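Local coordinates for protein type III secretion system effector HopBA1 (Pseudomonas syringae pv. aptata, PDB 5T09) that acts as a virulence factor that is recognized by the Arabidopsis resistance protein RBA1, enhancing RBA1 self-association and so triggering plant cell death, at residues A[163-166]-A[167-171]. Numbering follows the deposited sequence.
Sequences LALN and VAWDA
The indole of Trp169 lies across the CB of Leu165, one turn earlier in the chain, with one ring face turned to that methylene and CD1 4.3 Å from Leu165 CB. With its CG anti to the carbonyl carbon (chi1 -79°), the tryptophan leans back toward the start of the helix and carries its pyrrole side over Leu165 CB. The side chain of Asn166 approaches the same ring obliquely, its OD1 4.4 Å from Trp169 CE3. Polar groups here are anchored beyond the turn: Trp169 NE1 bonds to Asp141 OD1, while Asn166 is hydrogen-bonded to His193 ND1 through OD1 and to Lys203 O through ND2. His193 also stacks on the indole, so ring and amide share a partner.

Beneath the side chains the backbone passes from a type I turn, Leu163 to Asn166, into helical bonding. Leu165 O accepts a nearly straight bond from Trp169 N (2.8 Å, 174° at the hydrogen) and a weak, bent one from Ala168 N. Asn166 O then takes Asp170 N at 2.9 Å. On the exposed flank, a water accepts from Val167 N at 2.9 Å and makes a weak bond to Ala164 O, against which Val167 CG1 packs at 3.6 Å.

Asp170 turns its carboxylate away to a salt bridge with Arg206, close to the loop residues of the potassium site. The type I turn makes a tight corner between helix 152-163 and helix 166-179, with Trp169 reaching Glu83, just after strand 77-82, and Asp141, the last residue of strand 136-141.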
loop_
_atom_site.group_PDB
_atom_site.type_symbol
_atom_site.label_atom_id
_atom_site.label_comp_id
_atom_site.label_asym_id
_atom_site.label_seq_id
_atom_site.Cartn_x
_atom_site.Cartn_y
_atom_site.Cartn_z
ATOM N N LEU A 163 -11.714 2.630 9.355
ATOM C CA LEU A 163 -10.515 2.297 10.117
ATOM C C LEU A 163 -10.721 1.107 11.039
ATOM O O LEU A 163 -9.735 0.516 11.490
ATOM C CB LEU A 163 -10.049 3.505 10.929
ATOM C CG LEU A 163 -8.949 4.322 10.245
ATOM C CD1 LEU A 163 -9.399 4.824 8.878
ATOM C CD2 LEU A 163 -8.518 5.481 11.130
ATOM N N ALA A 164 -11.969 0.732 11.325
ATOM C CA ALA A 164 -12.206 -0.464 12.125
ATOM C C ALA A 164 -11.703 -1.719 11.427
ATOM O O ALA A 164 -11.506 -2.746 12.087
ATOM C CB ALA A 164 -13.698 -0.606 12.438
ATOM N N LEU A 165 -11.484 -1.658 10.114
ATOM C CA LEU A 165 -11.014 -2.810 9.357
ATOM C C LEU A 165 -9.517 -3.040 9.489
ATOM O O LEU A 165 -9.032 -4.076 9.028
ATOM C CB LEU A 165 -11.357 -2.638 7.875
ATOM C CG LEU A 165 -12.835 -2.521 7.512
ATOM C CD1 LEU A 165 -12.980 -2.265 6.022
ATOM C CD2 LEU A 165 -13.597 -3.774 7.920
ATOM N N ASN A 166 -8.776 -2.105 10.090
ATOM C CA ASN A 166 -7.327 -2.253 10.186
ATOM C C ASN A 166 -6.949 -3.582 10.825
ATOM O O ASN A 166 -6.014 -4.253 10.377
ATOM C CB ASN A 166 -6.734 -1.091 10.983
ATOM C CG ASN A 166 -6.550 0.154 10.147
ATOM O OD1 ASN A 166 -7.113 0.273 9.058
ATOM N ND2 ASN A 166 -5.749 1.088 10.647
ATOM N N VAL A 167 -7.668 -3.977 11.875
ATOM C CA VAL A 167 -7.347 -5.219 12.566
ATOM C C VAL A 167 -7.480 -6.407 11.626
ATOM O O VAL A 167 -6.715 -7.375 11.723
ATOM C CB VAL A 167 -8.239 -5.369 13.817
ATOM C CG1 VAL A 167 -9.697 -5.592 13.432
ATOM C CG2 VAL A 167 -7.739 -6.490 14.686
ATOM N N ALA A 168 -8.433 -6.352 10.691
ATOM C CA ALA A 168 -8.639 -7.459 9.766
ATOM C C ALA A 168 -7.670 -7.391 8.592
ATOM O O ALA A 168 -7.175 -8.425 8.132
ATOM C CB ALA A 168 -10.082 -7.459 9.263
ATOM N N TRP A 169 -7.407 -6.187 8.084
ATOM C CA TRP A 169 -6.341 -6.012 7.104
ATOM C C TRP A 169 -5.037 -6.610 7.614
ATOM O O TRP A 169 -4.318 -7.293 6.875
ATOM C CB TRP A 169 -6.132 -4.529 6.816
ATOM C CG TRP A 169 -7.115 -3.885 5.889
ATOM C CD1 TRP A 169 -8.314 -4.378 5.466
ATOM C CD2 TRP A 169 -6.961 -2.609 5.269
ATOM N NE1 TRP A 169 -8.920 -3.481 4.615
ATOM C CE2 TRP A 169 -8.108 -2.385 4.481
ATOM C CE3 TRP A 169 -5.967 -1.630 5.307
ATOM C CZ2 TRP A 169 -8.284 -1.221 3.738
ATOM C CZ3 TRP A 169 -6.141 -0.480 4.576
ATOM C CH2 TRP A 169 -7.290 -0.284 3.794
ATOM N N ASP A 170 -4.713 -6.341 8.878
ATOM C CA ASP A 170 -3.461 -6.817 9.456
ATOM C C ASP A 170 -3.454 -8.335 9.583
ATOM O O ASP A 170 -2.441 -8.984 9.296
ATOM C CB ASP A 170 -3.246 -6.147 10.815
ATOM C CG ASP A 170 -1.982 -6.609 11.506
ATOM O OD1 ASP A 170 -0.885 -6.153 11.119
ATOM O OD2 ASP A 170 -2.088 -7.416 12.450
ATOM N N ALA A 171 -4.582 -8.922 9.987
ATOM C CA ALA A 171 -4.648 -10.372 10.120
ATOM C C ALA A 171 -4.450 -11.056 8.774
ATOM O O ALA A 171 -3.773 -12.089 8.687
ATOM C CB ALA A 171 -5.985 -10.783 10.741
HETATM O O HOH W 1 -9.139 -2.194 13.601
#